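Local coordinates for protein 2-(acetamidomethylene)succinate hydrolase (Mesorhizobium loti, PDB 3KXP) that catalyses the last step of vitamin B6 degradation, hydrolysing (E)-2-(acetamidomethylene)succinate to succinic semialdehyde, acetate, ammonia and carbon dioxide, at residues 60-65 / 96-101; 70-75 / 134-139; 187-192 / 226-231. All blocks are in the same frame, centred on the assembly; numbering follows the deposited sequence.

Contact 1 of 3, residues 60-65 / 96-101; sequences LNVREK and TTIAVD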
# COMPACT_ATOMS: atom_id res chain seq x y z
N LEU A 60 -1.20 17.88 -26.32
CA LEU A 60 -0.33 17.89 -25.15
C LEU A 60 1.10 17.49 -25.48
O LEU A 60 1.32 16.69 -26.37
CB LEU A 60 -0.87 16.93 -24.09
CG LEU A 60 -2.27 17.20 -23.56
CD1 LEU A 60 -2.70 16.07 -22.62
CD2 LEU A 60 -2.30 18.53 -22.84
N ASN A 61 2.06 18.06 -24.76
CA ASN A 61 3.46 17.72 -24.96
C ASN A 61 3.81 16.60 -23.97
O ASN A 61 3.37 16.63 -22.82
CB ASN A 61 4.36 18.93 -24.68
CG ASN A 61 5.83 18.62 -24.93
OD1 ASN A 61 6.21 18.24 -26.03
ND2 ASN A 61 6.66 18.79 -23.90
N VAL A 62 4.57 15.61 -24.42
CA VAL A 62 4.94 14.50 -23.55
C VAL A 62 6.40 14.10 -23.75
O VAL A 62 7.01 14.45 -24.75
CB VAL A 62 4.03 13.26 -23.79
CG1 VAL A 62 2.57 13.65 -23.61
CG2 VAL A 62 4.26 12.70 -25.18
N ARG A 63 6.94 13.37 -22.77
CA ARG A 63 8.32 12.89 -22.80
C ARG A 63 8.23 11.37 -22.63
O ARG A 63 7.73 10.89 -21.61
CB ARG A 63 9.12 13.48 -21.63
CG ARG A 63 9.20 14.99 -21.64
CD ARG A 63 9.81 15.52 -20.35
NE ARG A 63 9.96 16.98 -20.38
CZ ARG A 63 11.05 17.62 -20.79
NH1 ARG A 63 12.11 16.94 -21.21
NH2 ARG A 63 11.09 18.95 -20.78
N GLU A 64 8.71 10.63 -23.62
CA GLU A 64 8.62 9.17 -23.56
C GLU A 64 9.96 8.45 -23.50
O GLU A 64 10.98 8.96 -23.96
CB GLU A 64 7.89 8.63 -24.79
CG GLU A 64 6.59 9.32 -25.13
CD GLU A 64 6.02 8.81 -26.46
OE1 GLU A 64 5.80 7.58 -26.57
OE2 GLU A 64 5.81 9.63 -27.38
N LYS A 65 9.92 7.24 -22.95
CA LYS A 65 11.09 6.39 -22.83
C LYS A 65 10.72 5.01 -22.30
O LYS A 65 9.78 4.87 -21.52
CB LYS A 65 12.14 7.04 -21.92
CG LYS A 65 13.41 6.21 -21.80
CD LYS A 65 14.48 6.91 -21.00
CE LYS A 65 15.70 6.02 -20.88
NZ LYS A 65 16.11 5.53 -22.22
N THR A 96 6.73 1.65 -20.01
CA THR A 96 6.80 2.72 -21.00
C THR A 96 6.41 3.94 -20.16
O THR A 96 5.23 4.18 -19.90
CB THR A 96 5.75 2.53 -22.13
OG1 THR A 96 6.07 1.35 -22.89
CG2 THR A 96 5.75 3.74 -23.06
N THR A 97 7.42 4.68 -19.70
CA THR A 97 7.20 5.85 -18.88
C THR A 97 7.01 7.11 -19.71
O THR A 97 7.86 7.47 -20.53
CB THR A 97 8.39 6.09 -17.93
OG1 THR A 97 9.56 6.37 -18.69
CG2 THR A 97 8.63 4.85 -17.07
N ILE A 98 5.89 7.80 -19.50
CA ILE A 98 5.60 9.02 -20.22
C ILE A 98 5.13 10.11 -19.27
O ILE A 98 4.16 9.94 -18.53
CB ILE A 98 4.50 8.79 -21.29
CG1 ILE A 98 4.98 7.75 -22.32
CG2 ILE A 98 4.18 10.10 -21.99
CD1 ILE A 98 4.01 7.48 -23.48
N ALA A 99 5.85 11.24 -19.27
CA ALA A 99 5.49 12.37 -18.43
C ALA A 99 4.68 13.33 -19.30
O ALA A 99 5.04 13.56 -20.46
CB ALA A 99 6.75 13.06 -17.91
N VAL A 100 3.62 13.89 -18.75
CA VAL A 100 2.76 14.77 -19.53
C VAL A 100 2.72 16.22 -19.06
O VAL A 100 2.47 16.50 -17.88
CB VAL A 100 1.29 14.27 -19.53
CG1 VAL A 100 0.43 15.15 -20.40
CG2 VAL A 100 1.23 12.82 -19.98
N ASP A 101 2.95 17.14 -19.99
CA ASP A 101 2.84 18.55 -19.66
C ASP A 101 1.34 18.72 -19.70
O ASP A 101 0.72 18.48 -20.74
CB ASP A 101 3.51 19.42 -20.73
CG ASP A 101 5.00 19.54 -20.53
OD1 ASP A 101 5.68 20.09 -21.41
OD2 ASP A 101 5.49 19.07 -19.47
O HOH W 1 8.15 20.22 -20.22
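Asp101 is tied to Asn61 by two hydrogen bonds. In the backbone, Asp101 N donates to Asn61 O at 2.9 Å. The other joins side chains that point the same way. Asn61 CG is anti to the backbone N (chi1 -178°), and Asn61 ND2 donates to Asp101 OD1 at 3.0 Å, nearly straight at 168°. OD1 sits in the amide plane, while ND2 approaches from above the carboxylate plane. OD1 also accepts from Leu107 N and from water 1, which in turn accepts from Arg63 NH2. OD2 is hydrogen-bonded to Ser81. These contacts probably favour a charged carboxylate, although it is buried.

Strands 59-65 and 96-100 are antiparallel neighbours in the mixed central sheet of the alpha/beta hydrolase fold. Arg63 and Ala99 form a hydrogen-bonded pair, with 3.0 Å both from Arg63 N to Ala99 O and from Ala99 N to Arg63 O. The Arg63 guanidinium also reaches Ser81 and forms a salt bridge with Glu85.

Ile98 lies on the other face. Its CG2 touches Val62 CB at 3.6 Å. The Ile98 and Glu64 side chains lie side by side, and Ile98 CD1 touches Glu64 CG at 3.6 Å. The Glu64 carboxylate makes salt bridges with Arg51 and Arg133.

Contact 2 of 3, residues 70-75 / 134-139; sequences LMLFFH and GHAILV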
# COMPACT_ATOMS: atom_id res chain seq x y z
N LEU A 70 2.05 0.77 -19.72
CA LEU A 70 2.06 2.22 -19.69
C LEU A 70 1.98 2.83 -18.28
O LEU A 70 1.16 2.42 -17.46
CB LEU A 70 0.92 2.76 -20.54
CG LEU A 70 0.85 4.28 -20.67
CD1 LEU A 70 2.11 4.80 -21.37
CD2 LEU A 70 -0.40 4.67 -21.44
N MSE A 71 2.84 3.81 -18.03
CA MSE A 71 2.86 4.51 -16.75
C MSE A 71 3.00 6.00 -17.03
O MSE A 71 4.04 6.47 -17.50
CB MSE A 71 4.03 4.03 -15.91
CG MSE A 71 3.97 4.51 -14.48
SE MSE A 71 5.37 3.73 -13.40
CE MSE A 71 4.57 1.98 -13.11
N LEU A 72 1.94 6.75 -16.74
CA LEU A 72 1.91 8.20 -16.98
C LEU A 72 2.20 9.03 -15.74
O LEU A 72 1.71 8.72 -14.65
CB LEU A 72 0.56 8.59 -17.57
CG LEU A 72 0.17 7.81 -18.83
CD1 LEU A 72 -1.24 8.16 -19.27
CD2 LEU A 72 1.17 8.12 -19.94
N PHE A 73 2.98 10.10 -15.90
CA PHE A 73 3.33 10.97 -14.78
C PHE A 73 2.79 12.40 -14.97
O PHE A 73 3.02 13.03 -16.00
CB PHE A 73 4.84 11.03 -14.62
CG PHE A 73 5.49 9.71 -14.30
CD1 PHE A 73 5.59 8.72 -15.27
CD2 PHE A 73 6.06 9.48 -13.06
CE1 PHE A 73 6.27 7.52 -15.01
CE2 PHE A 73 6.74 8.28 -12.79
CZ PHE A 73 6.84 7.31 -13.76
N PHE A 74 2.10 12.91 -13.95
CA PHE A 74 1.52 14.25 -14.01
C PHE A 74 2.01 15.17 -12.89
O PHE A 74 1.78 14.92 -11.70
CB PHE A 74 -0.01 14.14 -13.96
CG PHE A 74 -0.58 13.22 -14.99
CD1 PHE A 74 -0.56 11.84 -14.79
CD2 PHE A 74 -1.11 13.72 -16.17
CE1 PHE A 74 -1.06 10.97 -15.76
CE2 PHE A 74 -1.61 12.86 -17.15
CZ PHE A 74 -1.59 11.48 -16.94
N HIS A 75 2.67 16.26 -13.30
CA HIS A 75 3.26 17.26 -12.40
C HIS A 75 2.27 18.12 -11.59
O HIS A 75 1.06 18.06 -11.80
CB HIS A 75 4.14 18.19 -13.25
CG HIS A 75 3.36 18.98 -14.25
ND1 HIS A 75 2.59 20.07 -13.90
CD2 HIS A 75 3.13 18.77 -15.57
CE1 HIS A 75 1.92 20.49 -14.96
NE2 HIS A 75 2.23 19.72 -15.98
N GLY A 134 -2.87 0.25 -23.88
CA GLY A 134 -3.40 -0.42 -22.71
C GLY A 134 -3.65 0.53 -21.56
O GLY A 134 -3.23 1.69 -21.61
N HIS A 135 -4.34 0.05 -20.52
CA HIS A 135 -4.64 0.87 -19.36
C HIS A 135 -3.35 1.39 -18.73
O HIS A 135 -2.30 0.75 -18.81
CB HIS A 135 -5.47 0.08 -18.34
CG HIS A 135 -4.80 -1.17 -17.84
ND1 HIS A 135 -5.30 -1.92 -16.80
CD2 HIS A 135 -3.64 -1.77 -18.21
CE1 HIS A 135 -4.49 -2.93 -16.55
NE2 HIS A 135 -3.47 -2.86 -17.39
N ALA A 136 -3.42 2.55 -18.10
CA ALA A 136 -2.22 3.14 -17.53
C ALA A 136 -2.18 3.28 -16.02
O ALA A 136 -3.21 3.43 -15.36
CB ALA A 136 -1.97 4.51 -18.16
N ILE A 137 -0.96 3.21 -15.50
CA ILE A 137 -0.71 3.40 -14.08
C ILE A 137 -0.44 4.90 -14.01
O ILE A 137 0.43 5.41 -14.70
CB ILE A 137 0.55 2.62 -13.63
CG1 ILE A 137 0.29 1.11 -13.76
CG2 ILE A 137 0.92 3.01 -12.20
CD1 ILE A 137 1.51 0.26 -13.52
N LEU A 138 -1.23 5.60 -13.20
CA LEU A 138 -1.09 7.04 -13.05
C LEU A 138 -0.29 7.46 -11.79
O LEU A 138 -0.68 7.14 -10.66
CB LEU A 138 -2.48 7.68 -13.03
CG LEU A 138 -3.23 7.95 -14.34
CD1 LEU A 138 -3.02 6.84 -15.34
CD2 LEU A 138 -4.71 8.13 -14.02
N VAL A 139 0.81 8.18 -12.01
CA VAL A 139 1.66 8.69 -10.94
C VAL A 139 1.54 10.21 -10.95
O VAL A 139 2.11 10.87 -11.81
CB VAL A 139 3.13 8.33 -11.18
CG1 VAL A 139 4.00 8.96 -10.09
CG2 VAL A 139 3.30 6.83 -11.20
O HOH W 2 -0.41 -0.65 -20.48
O HOH W 3 -0.41 -0.00 -17.23
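Leu70 to Phe74 pair with Ala136 to Val139 as parallel strands. Strands 70-74 and 136-141 are neighbours in the central sheet of the alpha/beta hydrolase fold. Strand 136-141 leads on to the probable nucleophile Ser142.

Four backbone hydrogen bonds link the strands. Ile137 N donates to Leu70 O, and Leu72 N to Ile137 O. Val139 N to Leu72 O is the shortest, 2.8 Å and almost straight at 174°. Phe74 N donates to Val139 O at 3.0 Å, and the pairing continues from Phe74 to His141.

Water 2 accepts from Leu70 N at 2.9 Å and lies near His135 O.

Apolar contacts form on both faces. On the face of Leu70 and Leu72, Ala136 CB meets Leu70 CD2 at 3.6 Å and Leu72 CD1 at 3.9 Å. Helix 117-131 packs on the two leucines. Phe74 CE1 touches Leu138 CG. On the other face, selenomethionine Met71 bends at chi3 (-78°), which turns CE to Ile137 CD1 at 3.5 Å. Phe73 and Val139 lie side by side, with Phe73 CD2 3.7 Å from Val139 CG1. Val139 CG2 stands 4.0 Å above the Phe73 ring plane, offset toward its rim.

Contact 3 of 3, residues 187-192 / 226-231; sequences SQLFED and GLRPLA
Phe190 O accepts the shortest polar bond of this contact, 2.7 Å from Leu227 N, with an angle of 165° at the hydrogen. Phe190 N returns a bond of 2.8 Å to Leu227 O. Together they make one antiparallel hydrogen-bonded bridge between a loop and strand 226-229. Gly226 CA also approaches Phe190 O, at 3.3 Å. The backbone angles of Gly226 are of a kind that calls for glycine.

The contact lies in the region between strands 159-165 and 258-263, where alpha/beta hydrolases commonly carry a cap. Strand 226-229 forms a two-stranded antiparallel sheet with strand 220-223. The bridge fastens the loop between helices 173-182 and 193-203 to strand 226-229 of that small sheet. The loop ends at Asp192, the N-cap of helix 193-203, where OD2 bonds Ala195 N. Leu227 CD2 packs on Asp192 CA at 3.5 Å.

Phe190 is buried. Its ring meets that of Tyr199, and its side chain touches Val196, both of helix 193-203. Leu227 O lies at the edge of the ring.

The Arg228 side chain, extended from CG to NE, reaches across to the loop. Its guanidinium lays one face on the peptide, with Gln188 C 4.0 Å from the plane and over its centre. Leu189 crosses Arg228 at about a right angle, but the close approach of its CB to NH1 is doubtful. Water 4 lies 3.1 Å from Ser187 OG and accepts a weak bond from Arg228 NE. Pro229 CG rests against Ser187 CA at 4.0 Å.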
# COMPACT_ATOMS: atom_id res chain seq x y z
N SER A 187 5.46 34.37 -12.28
CA SER A 187 5.14 35.08 -13.52
C SER A 187 5.85 36.42 -13.55
O SER A 187 5.26 37.45 -13.22
CB SER A 187 3.63 35.28 -13.65
OG SER A 187 3.31 35.84 -14.91
N GLN A 188 7.12 36.40 -13.94
CA GLN A 188 7.94 37.61 -14.01
C GLN A 188 9.06 37.39 -15.04
O GLN A 188 9.27 36.27 -15.51
CB GLN A 188 8.56 37.90 -12.64
CG GLN A 188 9.46 36.76 -12.14
CD GLN A 188 10.02 37.00 -10.75
OE1 GLN A 188 10.93 37.82 -10.56
NE2 GLN A 188 9.48 36.29 -9.77
N LEU A 189 9.79 38.45 -15.36
CA LEU A 189 10.88 38.38 -16.32
C LEU A 189 12.22 38.14 -15.62
O LEU A 189 12.73 39.03 -14.95
CB LEU A 189 10.95 39.68 -17.12
CG LEU A 189 12.10 39.85 -18.12
CD1 LEU A 189 12.00 38.80 -19.23
CD2 LEU A 189 12.05 41.26 -18.70
N PHE A 190 12.77 36.94 -15.76
CA PHE A 190 14.05 36.63 -15.14
C PHE A 190 15.18 37.03 -16.08
O PHE A 190 15.08 36.87 -17.30
CB PHE A 190 14.16 35.14 -14.81
CG PHE A 190 13.14 34.67 -13.81
CD1 PHE A 190 11.95 34.08 -14.24
CD2 PHE A 190 13.34 34.87 -12.45
CE1 PHE A 190 10.97 33.70 -13.33
CE2 PHE A 190 12.37 34.49 -11.53
CZ PHE A 190 11.18 33.91 -11.97
N GLU A 191 16.25 37.57 -15.51
CA GLU A 191 17.41 38.02 -16.28
C GLU A 191 18.16 36.89 -16.98
O GLU A 191 18.58 37.03 -18.13
CB GLU A 191 18.34 38.79 -15.34
CG GLU A 191 19.75 38.99 -15.84
CD GLU A 191 20.58 39.80 -14.87
OE1 GLU A 191 20.58 39.47 -13.66
OE2 GLU A 191 21.24 40.76 -15.32
N ASP A 192 18.33 35.78 -16.27
CA ASP A 192 19.03 34.62 -16.82
C ASP A 192 18.70 33.41 -15.97
O ASP A 192 18.03 33.52 -14.95
CB ASP A 192 20.54 34.88 -16.86
CG ASP A 192 21.08 35.38 -15.53
OD1 ASP A 192 22.08 36.13 -15.55
OD2 ASP A 192 20.53 35.01 -14.47
N GLY A 226 14.96 38.32 -21.59
CA GLY A 226 15.32 37.34 -20.58
C GLY A 226 14.47 36.08 -20.62
O GLY A 226 14.02 35.67 -21.69
N LEU A 227 14.25 35.45 -19.47
CA LEU A 227 13.46 34.22 -19.40
C LEU A 227 12.11 34.45 -18.73
O LEU A 227 11.97 35.31 -17.86
CB LEU A 227 14.21 33.14 -18.61
CG LEU A 227 15.54 32.57 -19.09
CD1 LEU A 227 15.36 31.92 -20.45
CD2 LEU A 227 16.58 33.68 -19.15
N ARG A 228 11.13 33.66 -19.15
CA ARG A 228 9.79 33.73 -18.57
C ARG A 228 9.22 32.32 -18.47
O ARG A 228 9.65 31.41 -19.17
CB ARG A 228 8.87 34.60 -19.43
CG ARG A 228 8.52 35.95 -18.81
CD ARG A 228 7.50 36.72 -19.65
NE ARG A 228 6.78 37.72 -18.85
CZ ARG A 228 7.29 38.86 -18.42
NH1 ARG A 228 8.54 39.19 -18.72
NH2 ARG A 228 6.57 39.68 -17.67
N PRO A 229 8.24 32.12 -17.57
CA PRO A 229 7.60 30.82 -17.36
C PRO A 229 6.84 30.36 -18.62
O PRO A 229 6.26 31.17 -19.32
CB PRO A 229 6.61 31.09 -16.22
CG PRO A 229 7.19 32.28 -15.52
CD PRO A 229 7.72 33.13 -16.62
N LEU A 230 6.86 29.06 -18.89
CA LEU A 230 6.12 28.53 -20.03
C LEU A 230 4.63 28.52 -19.65
O LEU A 230 3.76 28.79 -20.47
CB LEU A 230 6.59 27.11 -20.36
CG LEU A 230 7.86 27.04 -21.19
CD1 LEU A 230 8.32 25.60 -21.35
CD2 LEU A 230 7.59 27.68 -22.56
N ALA A 231 4.36 28.22 -18.38
CA ALA A 231 2.99 28.17 -17.88
C ALA A 231 2.26 29.49 -18.06
O ALA A 231 2.82 30.56 -17.79
CB ALA A 231 2.99 27.79 -16.39
O HOH W 4 5.18 35.64 -17.36

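How the contacts relate
Contacts 1 and 2 belong to the same central sheet, with centres about 9 Å apart. Strands 96-100 and 70-74 are neighbours in it, so the order across both contacts is 59-65, 96-100, 70-74, 136-141. Probable hydrogen bonds join Phe73 N to Ile98 O and Val100 N to Phe73 O. The segments alternate along the chain. The sheet changes direction within contact 1; from 96-100 onward the strands are parallel. Contact 3 comes later in the chain and lies apart at the surface. Its centre is about 24 Å from that of contact 1 and about 30 Å from that of contact 2. It joins parts outside the central sheet, where the probable nucleophile follows strand 136-141.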